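Local coordinates for protein NADPH-flavin oxidoreductase (Helicobacter pylori, PDB 2H0U) that binds flavin mononucleotide as cofactor and, as a member of the nitroreductase family, probably transfers electrons from NAD(P)H through the flavin to an acceptor, at residues 9-13 and 150-155; 82-86 and 142-146; 88-92 and 118-123; 166-172 and 187-191. One frame throughout, in Å; residues are numbered along the deposited sequence.

Interaction 1: 9-13 and 150-155. With FMN (flavin mononucleotide), chain B.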
# COMPACT_ATOMS: atom_id res chain seq x y z
N LEU A 9 15.14 9.01 -6.64
CA LEU A 9 14.97 7.85 -5.76
C LEU A 9 13.92 6.86 -6.29
O LEU A 9 14.02 5.65 -6.06
CB LEU A 9 14.57 8.31 -4.35
CG LEU A 9 14.74 7.20 -3.29
CD1 LEU A 9 16.21 6.88 -3.04
CD2 LEU A 9 14.00 7.54 -1.96
N GLN A 10 12.89 7.38 -6.96
CA GLN A 10 11.82 6.55 -7.47
C GLN A 10 12.31 5.70 -8.63
O GLN A 10 11.68 4.69 -8.95
CB GLN A 10 10.62 7.40 -7.93
CG GLN A 10 10.13 8.43 -6.88
CD GLN A 10 9.89 7.85 -5.48
OE1 GLN A 10 9.26 6.80 -5.31
NE2 GLN A 10 10.43 8.55 -4.46
N HIS A 11 13.42 6.11 -9.27
CA HIS A 11 14.05 5.32 -10.35
C HIS A 11 15.05 4.31 -9.79
O HIS A 11 15.18 3.18 -10.31
CB HIS A 11 14.74 6.24 -11.35
CG HIS A 11 13.79 7.05 -12.17
ND1 HIS A 11 13.32 6.63 -13.41
CD2 HIS A 11 13.22 8.26 -11.93
CE1 HIS A 11 12.52 7.56 -13.90
NE2 HIS A 11 12.44 8.55 -13.03
N GLN A 12 15.75 4.73 -8.73
CA GLN A 12 16.62 3.83 -7.95
C GLN A 12 15.85 2.64 -7.37
O GLN A 12 16.37 1.52 -7.35
CB GLN A 12 17.34 4.61 -6.85
CG GLN A 12 18.31 3.79 -6.00
CD GLN A 12 19.06 4.62 -4.95
OE1 GLN A 12 19.34 5.80 -5.18
NE2 GLN A 12 19.41 4.00 -3.82
N ARG A 13 14.65 2.88 -6.87
CA ARG A 13 13.80 1.81 -6.34
C ARG A 13 13.23 1.08 -7.56
O ARG A 13 12.48 1.67 -8.32
CB ARG A 13 12.64 2.43 -5.51
CG ARG A 13 11.99 1.49 -4.43
CD ARG A 13 11.07 0.37 -5.02
NE ARG A 13 10.30 0.88 -6.15
CZ ARG A 13 9.88 0.16 -7.19
NH1 ARG A 13 10.10 -1.14 -7.23
NH2 ARG A 13 9.27 0.78 -8.20
N MSE A 150 10.23 -0.66 1.43
CA MSE A 150 10.98 -0.61 0.17
C MSE A 150 11.53 0.76 -0.10
O MSE A 150 12.67 0.90 -0.58
CB MSE A 150 10.09 -1.04 -1.00
CG MSE A 150 9.70 -2.47 -0.76
SE MSE A 150 8.80 -3.14 -2.37
CE MSE A 150 7.21 -2.08 -2.29
N MSE A 151 10.75 1.81 0.21
CA MSE A 151 11.25 3.14 -0.05
C MSE A 151 12.39 3.51 0.92
O MSE A 151 13.39 4.11 0.51
CB MSE A 151 10.09 4.17 -0.02
CG MSE A 151 10.54 5.59 -0.38
SE MSE A 151 10.79 5.61 -2.33
CE MSE A 151 9.74 4.04 -2.90
N ALA A 152 12.28 3.15 2.19
CA ALA A 152 13.36 3.34 3.15
C ALA A 152 14.62 2.56 2.76
O ALA A 152 15.78 3.07 2.88
CB ALA A 152 12.85 2.92 4.55
N ALA A 153 14.41 1.33 2.27
CA ALA A 153 15.51 0.49 1.80
C ALA A 153 16.25 1.26 0.69
O ALA A 153 17.49 1.36 0.71
CB ALA A 153 14.96 -0.84 1.29
N ALA A 154 15.49 1.87 -0.24
CA ALA A 154 16.12 2.64 -1.35
C ALA A 154 16.91 3.83 -0.80
O ALA A 154 18.03 4.11 -1.23
CB ALA A 154 15.09 3.11 -2.36
N MSE A 155 16.37 4.52 0.19
CA MSE A 155 17.12 5.58 0.85
C MSE A 155 18.46 5.11 1.42
O MSE A 155 19.45 5.86 1.36
CB MSE A 155 16.31 6.26 1.94
CG MSE A 155 15.19 7.10 1.42
SE MSE A 155 14.16 7.79 2.97
CE MSE A 155 15.55 9.02 3.67
N1 FMN B . 7.96 -9.47 -9.44
C2 FMN B . 8.27 -10.83 -9.51
O2 FMN B . 9.18 -11.19 -10.23
N3 FMN B . 7.54 -11.76 -8.82
C4 FMN B . 6.47 -11.36 -8.05
O4 FMN B . 5.91 -12.17 -7.32
C4A FMN B . 6.13 -9.99 -8.02
N5 FMN B . 5.06 -9.57 -7.26
C5A FMN B . 4.77 -8.22 -7.13
C6 FMN B . 3.68 -7.87 -6.31
C7 FMN B . 3.38 -6.50 -6.18
C7M FMN B . 2.49 -6.09 -5.05
C8 FMN B . 4.11 -5.51 -6.88
C8M FMN B . 3.94 -4.04 -6.48
C9 FMN B . 5.17 -5.89 -7.68
C9A FMN B . 5.50 -7.25 -7.82
N10 FMN B . 6.56 -7.66 -8.64
C10 FMN B . 6.89 -9.04 -8.70
C1' FMN B . 7.39 -6.69 -9.43
C2' FMN B . 6.59 -5.98 -10.53
O2' FMN B . 6.68 -6.74 -11.70
C3' FMN B . 7.23 -4.60 -10.72
O3' FMN B . 7.10 -3.83 -9.54
C4' FMN B . 6.62 -3.74 -11.83
O4' FMN B . 6.87 -4.39 -13.06
C5' FMN B . 7.14 -2.30 -11.88
O5' FMN B . 8.56 -2.37 -12.09
P FMN B . 9.56 -1.68 -11.04
O1P FMN B . 9.18 -2.23 -9.69
O2P FMN B . 10.96 -2.12 -11.44
O3P FMN B . 9.42 -0.19 -11.08
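L9 and M151, the latter a selenomethionine, meet where the end of helix 3-12 packs against the end of helix 131-155. The L9 fork meets three residues: CD2 lies against M155 CG at 3.6 Å and also meets the selenium of M151, while CD1 packs on the methyl of A154, 4.0 Å from its CB. M151 starts with CG anti to the backbone N (chi1 -176°) and then bends at the next two torsions, which brings SE and CE back toward the first helix. There the selenium sits 3.6 Å from Q10 OE1, and CE presses on R13 CG at 3.7 Å; both chains cross M151 at about a right angle. The Q10 amide has its polar partner in its own helix, where NE2 bonds to V6 O. R13, the first residue to leave the helix, lays its CB on A154 CB, and kinks at chi2 (-74°) and chi3 carry its guanidinium away from the helix pair to the FMN phosphate. R13 NH1 donates to FMN O1P at 2.8 Å in a nearly straight bond, with the oxygen in the guanidinium plane, and R13 NH2 donates to FMN O3P at 3.0 Å and weakly to O1P. The aliphatic stem of R13 is thus set by packing and its head by the phosphate of FMN, a cofactor that K204 and R206 also bind. Elsewhere on helix 131-155, A152 and A153 pack on L33 of helix 27-38, and M150 touches strands 159-163 and 186-195; P41 of the second subunit packs on R13.

Interaction 2: 82-86 and 142-146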
# COMPACT_ATOMS: atom_id res chain seq x y z
N ILE A 82 7.49 -12.01 5.07
CA ILE A 82 6.12 -12.39 4.77
C ILE A 82 5.24 -11.49 5.62
O ILE A 82 5.30 -11.52 6.89
CB ILE A 82 5.84 -13.87 5.10
CG1 ILE A 82 6.79 -14.77 4.27
CG2 ILE A 82 4.34 -14.20 4.85
CD1 ILE A 82 6.84 -16.32 4.69
N TYR A 83 4.43 -10.67 4.94
CA TYR A 83 3.52 -9.74 5.62
C TYR A 83 2.20 -10.45 5.88
O TYR A 83 1.57 -10.92 4.94
CB TYR A 83 3.25 -8.50 4.75
CG TYR A 83 4.52 -7.72 4.51
CD1 TYR A 83 4.84 -6.59 5.31
CD2 TYR A 83 5.39 -8.08 3.47
CE1 TYR A 83 6.03 -5.87 5.11
CE2 TYR A 83 6.60 -7.34 3.23
CZ TYR A 83 6.88 -6.25 4.04
OH TYR A 83 8.05 -5.54 3.84
N LEU A 84 1.81 -10.55 7.14
CA LEU A 84 0.50 -11.08 7.53
C LEU A 84 -0.44 -9.93 7.86
O LEU A 84 -0.00 -8.86 8.34
CB LEU A 84 0.60 -12.01 8.74
CG LEU A 84 1.70 -13.09 8.79
CD1 LEU A 84 1.60 -13.77 10.18
CD2 LEU A 84 1.59 -14.08 7.59
N ALA A 85 -1.71 -10.14 7.55
CA ALA A 85 -2.79 -9.20 7.86
C ALA A 85 -3.82 -9.94 8.74
O ALA A 85 -4.02 -11.17 8.60
CB ALA A 85 -3.42 -8.71 6.58
N ARG A 86 -4.36 -9.23 9.72
CA ARG A 86 -5.33 -9.86 10.60
C ARG A 86 -6.71 -10.02 9.96
O ARG A 86 -7.16 -9.19 9.15
CB ARG A 86 -5.45 -9.06 11.90
CG ARG A 86 -4.27 -9.27 12.84
CD ARG A 86 -4.49 -8.54 14.14
NE ARG A 86 -3.32 -8.66 15.01
CZ ARG A 86 -3.14 -9.64 15.90
NH1 ARG A 86 -4.04 -10.61 16.00
NH2 ARG A 86 -2.03 -9.66 16.65
N THR A 142 -1.24 -3.40 5.02
CA THR A 142 0.10 -4.00 4.91
C THR A 142 0.84 -3.58 3.64
O THR A 142 2.07 -3.63 3.60
CB THR A 142 0.13 -5.56 4.95
OG1 THR A 142 -0.53 -6.13 3.79
CG2 THR A 142 -0.47 -6.10 6.25
N TYR A 143 0.11 -3.18 2.61
CA TYR A 143 0.83 -2.73 1.39
C TYR A 143 1.52 -1.41 1.67
O TYR A 143 2.58 -1.13 1.12
CB TYR A 143 -0.09 -2.65 0.16
CG TYR A 143 -0.26 -4.00 -0.57
CD1 TYR A 143 -0.73 -5.13 0.11
CD2 TYR A 143 0.10 -4.15 -1.92
CE1 TYR A 143 -0.88 -6.40 -0.52
CE2 TYR A 143 -0.07 -5.40 -2.59
CZ TYR A 143 -0.54 -6.51 -1.85
OH TYR A 143 -0.71 -7.74 -2.41
N ILE A 144 0.89 -0.55 2.50
CA ILE A 144 1.56 0.69 2.98
C ILE A 144 2.84 0.31 3.75
O ILE A 144 3.91 0.86 3.53
CB ILE A 144 0.65 1.55 3.88
CG1 ILE A 144 -0.62 1.91 3.13
CG2 ILE A 144 1.43 2.83 4.40
CD1 ILE A 144 -1.67 2.67 4.10
N GLN A 145 2.70 -0.63 4.66
CA GLN A 145 3.83 -1.05 5.50
C GLN A 145 4.97 -1.52 4.60
O GLN A 145 6.12 -1.15 4.79
CB GLN A 145 3.35 -2.20 6.40
CG GLN A 145 4.35 -2.71 7.38
CD GLN A 145 3.77 -3.80 8.26
OE1 GLN A 145 3.19 -4.78 7.79
NE2 GLN A 145 3.88 -3.60 9.55
N MSE A 146 4.65 -2.39 3.63
CA MSE A 146 5.69 -2.92 2.72
C MSE A 146 6.28 -1.82 1.83
O MSE A 146 7.51 -1.74 1.64
CB MSE A 146 5.09 -4.06 1.85
CG MSE A 146 6.03 -4.48 0.75
SE MSE A 146 5.23 -5.75 -0.51
CE MSE A 146 3.98 -4.55 -1.43
O HOH W 1 2.72 -7.51 7.97
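Contacts with an aromatic ring join Y83 to M146, a selenomethionine. M146 CB stands over one face of the Y83 ring, displaced toward its rim, in a CH-pi contact 3.8 Å from the centroid. The M146 chain leaves with CG anti to the backbone N (chi1 170°), passing across the ring near CE2 and CZ; the selenium ends oblique to the ring, 5.0 Å from the centroid, a Met-aromatic contact. At the ring edge, in its plane, Q145 OE1 approaches Y83 CD1 at 3.5 Å, with amide and ring planes 44° apart. Apolar packing continues at T142, whose CG2 touches A85 CB at 4.0 Å. Polar contact goes through one water, which donates both to Q145 OE1 at 2.8 Å and to L84 O at 3.1 Å. Q145 NE2 bonds to G37 O, so both ends of this buried amide are occupied. T142 OG1 is bonded to S139 O and S189 OG, whereas the buried Y83 OH has no polar partner in the model. The segment axes approach to 9.3 Å at 152°, roughly antiparallel. This is the helix-on-sheet core of the nitroreductase alpha+beta fold, with helix 131-155 over the antiparallel sheet and Y143 lining the FMN pocket.

Interaction 3: 88-92 and 118-123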
# COMPACT_ATOMS: atom_id res chain seq x y z
N GLY A 88 -10.90 -10.57 10.44
CA GLY A 88 -12.08 -10.26 11.27
C GLY A 88 -11.84 -9.06 12.18
O GLY A 88 -12.21 -9.08 13.35
N VAL A 89 -11.26 -8.01 11.63
CA VAL A 89 -10.87 -6.84 12.43
C VAL A 89 -12.07 -5.89 12.39
O VAL A 89 -12.14 -4.99 11.53
CB VAL A 89 -9.58 -6.18 11.90
CG1 VAL A 89 -9.26 -4.92 12.67
CG2 VAL A 89 -8.39 -7.16 12.03
N THR A 90 -13.01 -6.15 13.28
CA THR A 90 -14.34 -5.50 13.28
C THR A 90 -14.50 -4.71 14.57
O THR A 90 -13.75 -4.93 15.50
CB THR A 90 -15.50 -6.51 13.18
OG1 THR A 90 -15.44 -7.45 14.26
CG2 THR A 90 -15.50 -7.23 11.83
N TYR A 91 -15.52 -3.84 14.64
CA TYR A 91 -15.69 -2.94 15.77
C TYR A 91 -15.84 -3.69 17.08
O TYR A 91 -15.46 -3.18 18.12
CB TYR A 91 -16.93 -2.06 15.56
CG TYR A 91 -18.23 -2.70 15.98
CD1 TYR A 91 -18.89 -2.28 17.14
CD2 TYR A 91 -18.83 -3.70 15.22
CE1 TYR A 91 -20.11 -2.83 17.52
CE2 TYR A 91 -20.06 -4.28 15.61
CZ TYR A 91 -20.68 -3.84 16.76
OH TYR A 91 -21.89 -4.40 17.14
N ASP A 92 -16.39 -4.91 17.01
CA ASP A 92 -16.67 -5.72 18.18
C ASP A 92 -15.63 -6.82 18.38
O ASP A 92 -15.82 -7.71 19.21
CB ASP A 92 -18.07 -6.33 18.09
CG ASP A 92 -18.27 -7.21 16.83
OD1 ASP A 92 -17.62 -6.97 15.77
OD2 ASP A 92 -19.13 -8.14 16.90
N ILE A 118 -16.85 3.27 13.99
CA ILE A 118 -16.08 2.20 13.36
C ILE A 118 -17.02 1.20 12.69
O ILE A 118 -16.80 0.82 11.54
CB ILE A 118 -15.17 1.46 14.35
CG1 ILE A 118 -14.10 2.43 14.90
CG2 ILE A 118 -14.49 0.22 13.66
CD1 ILE A 118 -13.03 1.76 15.78
N LYS A 119 -18.05 0.79 13.42
CA LYS A 119 -19.02 -0.13 12.84
C LYS A 119 -19.63 0.43 11.52
O LYS A 119 -19.66 -0.26 10.51
CB LYS A 119 -20.13 -0.41 13.85
CG LYS A 119 -21.22 -1.32 13.30
CD LYS A 119 -22.27 -1.49 14.34
CE LYS A 119 -23.28 -2.58 13.98
NZ LYS A 119 -24.19 -2.11 12.93
N ASN A 120 -20.15 1.65 11.56
CA ASN A 120 -20.74 2.25 10.35
C ASN A 120 -19.72 2.40 9.21
O ASN A 120 -20.04 2.17 8.04
CB ASN A 120 -21.32 3.61 10.64
CG ASN A 120 -21.91 4.27 9.40
OD1 ASN A 120 -22.99 3.88 8.94
ND2 ASN A 120 -21.20 5.26 8.84
N PHE A 121 -18.53 2.86 9.56
CA PHE A 121 -17.45 3.04 8.60
C PHE A 121 -17.17 1.75 7.86
O PHE A 121 -17.14 1.73 6.63
CB PHE A 121 -16.22 3.50 9.37
CG PHE A 121 -14.94 3.45 8.58
CD1 PHE A 121 -14.76 4.21 7.42
CD2 PHE A 121 -13.87 2.70 9.06
CE1 PHE A 121 -13.54 4.20 6.73
CE2 PHE A 121 -12.65 2.68 8.38
CZ PHE A 121 -12.49 3.43 7.20
N GLN A 122 -16.96 0.67 8.59
CA GLN A 122 -16.65 -0.62 7.96
C GLN A 122 -17.80 -1.27 7.18
O GLN A 122 -17.62 -1.68 6.04
CB GLN A 122 -16.15 -1.60 8.99
CG GLN A 122 -14.75 -1.21 9.56
CD GLN A 122 -14.17 -2.36 10.37
OE1 GLN A 122 -14.89 -3.02 11.09
NE2 GLN A 122 -12.86 -2.60 10.24
N GLU A 123 -18.97 -1.37 7.83
CA GLU A 123 -20.14 -2.06 7.29
C GLU A 123 -20.78 -1.29 6.14
O GLU A 123 -21.18 -1.90 5.14
CB GLU A 123 -21.16 -2.33 8.38
CG GLU A 123 -20.63 -3.26 9.48
CD GLU A 123 -21.67 -3.69 10.50
OE1 GLU A 123 -22.86 -3.28 10.46
OE2 GLU A 123 -21.29 -4.47 11.38
O HOH W 2 -17.16 -3.24 12.34
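Y91 has its CG between the backbone N and the carbonyl carbon (chi1 84°), a rotamer that lays the ring side by side with the K119 chain, itself extended as far as CE with CG anti to the backbone N (chi1 178°). K119 CB lies over one ring face, offset toward the rim, in a CH-pi contact 3.9 Å from the centroid; farther out, CD follows at 3.7 Å from Y91 CZ. D92 CB covers the opposite face, which clamps the ring between two aliphatic groups, and I118 CG2 packs on Y91 CB at 3.8 Å. After a bend at chi4, K119 NZ forms a salt bridge to E123 OE1 at 3.0 Å, meeting that oxygen from above the carboxylate plane. Q122 supplies the direct polar link: NE2 donates to V89 O at 2.8 Å, in the amide plane; V89 centres an inverse gamma turn. A water bonded to Y91 N donates to Q122 OE1 at 2.6 Å. With both ends of one amide engaged, the irregular loop before helix 94-102 is pinned to helix 113-125 by its main chain, while the lysine methylenes supply the apolar surface and E123 probably offsets the ammonium charge.

Interaction 4: 166-172 and 187-191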
# COMPACT_ATOMS: atom_id res chain seq x y z
N TYR A 166 3.08 -16.48 -5.33
CA TYR A 166 3.10 -17.72 -4.55
C TYR A 166 1.64 -18.17 -4.42
O TYR A 166 0.71 -17.36 -4.56
CB TYR A 166 3.74 -17.49 -3.17
CG TYR A 166 3.04 -16.39 -2.41
CD1 TYR A 166 1.88 -16.67 -1.65
CD2 TYR A 166 3.49 -15.08 -2.50
CE1 TYR A 166 1.21 -15.67 -0.99
CE2 TYR A 166 2.82 -14.03 -1.83
CZ TYR A 166 1.70 -14.33 -1.09
OH TYR A 166 1.02 -13.32 -0.45
N ASP A 167 1.45 -19.45 -4.12
CA ASP A 167 0.13 -20.01 -3.95
C ASP A 167 -0.25 -19.80 -2.50
O ASP A 167 0.37 -20.40 -1.60
CB ASP A 167 0.27 -21.49 -4.31
CG ASP A 167 -0.99 -22.27 -4.13
OD1 ASP A 167 -1.77 -21.97 -3.20
OD2 ASP A 167 -1.16 -23.23 -4.91
N GLN A 168 -1.24 -18.94 -2.26
CA GLN A 168 -1.55 -18.50 -0.89
C GLN A 168 -2.04 -19.65 -0.01
O GLN A 168 -1.77 -19.68 1.20
CB GLN A 168 -2.57 -17.38 -0.88
CG GLN A 168 -4.00 -17.79 -1.16
CD GLN A 168 -4.94 -16.63 -0.90
OE1 GLN A 168 -4.67 -15.50 -1.30
NE2 GLN A 168 -6.05 -16.90 -0.22
N GLU A 169 -2.75 -20.60 -0.63
CA GLU A 169 -3.25 -21.74 0.13
C GLU A 169 -2.12 -22.66 0.59
O GLU A 169 -2.05 -23.04 1.75
CB GLU A 169 -4.33 -22.49 -0.65
CG GLU A 169 -4.98 -23.57 0.22
CD GLU A 169 -6.13 -24.28 -0.44
OE1 GLU A 169 -6.89 -23.62 -1.20
OE2 GLU A 169 -6.27 -25.49 -0.17
N LYS A 170 -1.21 -23.01 -0.31
CA LYS A 170 -0.10 -23.87 0.06
C LYS A 170 0.86 -23.20 1.06
O LYS A 170 1.37 -23.84 2.01
CB LYS A 170 0.65 -24.31 -1.17
CG LYS A 170 -0.19 -25.18 -2.13
CD LYS A 170 0.65 -25.59 -3.32
CE LYS A 170 1.01 -27.06 -3.24
NZ LYS A 170 -0.21 -27.89 -3.37
N VAL A 171 1.14 -21.92 0.83
CA VAL A 171 1.97 -21.16 1.77
C VAL A 171 1.34 -21.11 3.17
O VAL A 171 2.05 -21.34 4.17
CB VAL A 171 2.28 -19.73 1.25
CG1 VAL A 171 2.91 -18.86 2.36
CG2 VAL A 171 3.20 -19.83 0.05
N GLU A 172 0.04 -20.81 3.24
CA GLU A 172 -0.61 -20.70 4.53
C GLU A 172 -0.67 -22.09 5.23
O GLU A 172 -0.46 -22.20 6.45
CB GLU A 172 -1.98 -20.09 4.41
CG GLU A 172 -1.97 -18.54 4.23
CD GLU A 172 -3.33 -17.96 4.07
OE1 GLU A 172 -4.30 -18.71 3.86
OE2 GLU A 172 -3.47 -16.73 4.09
N GLY A 187 -3.98 -14.03 7.88
CA GLY A 187 -3.75 -14.66 6.59
C GLY A 187 -2.48 -14.06 6.01
O GLY A 187 -2.04 -12.97 6.44
N VAL A 188 -1.87 -14.74 5.05
CA VAL A 188 -0.72 -14.11 4.37
C VAL A 188 -1.24 -13.04 3.43
O VAL A 188 -2.19 -13.26 2.66
CB VAL A 188 0.11 -15.17 3.58
CG1 VAL A 188 1.21 -14.50 2.73
CG2 VAL A 188 0.75 -16.20 4.57
N SER A 189 -0.59 -11.88 3.47
CA SER A 189 -1.01 -10.72 2.70
C SER A 189 -0.17 -10.53 1.44
O SER A 189 -0.71 -10.46 0.32
CB SER A 189 -1.02 -9.44 3.59
OG SER A 189 -1.28 -8.31 2.78
N VAL A 190 1.15 -10.47 1.62
CA VAL A 190 2.07 -10.19 0.50
C VAL A 190 3.47 -10.52 1.02
O VAL A 190 3.63 -10.79 2.23
CB VAL A 190 1.93 -8.72 0.00
CG1 VAL A 190 2.34 -7.69 1.10
CG2 VAL A 190 2.62 -8.49 -1.37
N MSE A 191 4.46 -10.59 0.13
CA MSE A 191 5.85 -10.78 0.57
C MSE A 191 6.75 -9.73 -0.09
O MSE A 191 6.35 -9.05 -1.02
CB MSE A 191 6.35 -12.19 0.24
CG MSE A 191 5.42 -13.30 0.71
SE MSE A 191 6.20 -15.02 0.17
CE MSE A 191 4.69 -16.13 0.78
O HOH W 3 -1.45 -14.19 0.09
O HOH W 4 -0.39 -11.80 -2.42
O HOH W 5 -4.67 -13.48 0.34
O HOH W 6 -4.55 -14.85 2.67
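E172 OE2 accepts from V188 N at 2.7 Å, using its anti lone pair, and a water placed 2.6 Å from E172 OE2 also lies near V188 O. The bond fastens helix 168-178 to strand 186-195, a helix packed on the antiparallel sheet of the nitroreductase fold; the two segments cross at 123°. E172 and V188 slide past each other in opposite directions, bringing E172 CG to 3.6 Å from V188 CG2. V171 CG1 points tip to tip at the selenomethionine methyl M191 CE. That methyl also covers one face of the Y166 ring, standing over its centre in a CH-pi contact 3.5 Å from the centroid, while the selenium lies oblique to the ring as a Met-aromatic neighbour. M191 is extended through chi2 and chi3 (-175°), and the latter torsion carries CE out over the ring. The helix start is fixed by D167, an N-cap whose OD1 accepts from K170 N, and weakly from E169 N. Within the strand, S189 and V190 form a classic beta bulge opposite Y83. Beside it Y166 OH binds two waters: one, at 2.7 Å from Y166 OH, donates to V188 O; the other donates to S189 O at 3.1 Å.

How the interactions relate
Interactions 2 and 4 lie on adjacent strands of one sheet, their centres 12 Å apart, and touch through a probable hydrogen bond between Y83 O and S189 N (2.8 Å); M146 SE also packs on M191 O. Interaction 1 uses the same helix 131-155 as interaction 2, 18 Å between centres, and binds the FMN phosphate. The side chains of M146 and V190 each lie about 4 Å from a bound FMN, so interactions 2 and 4 border the cofactor pocket as well. Interaction 3 stands apart, 34 Å between centres from interaction 1 and across the chain's centre; its I118 side chain is about 10 Å from an FMN.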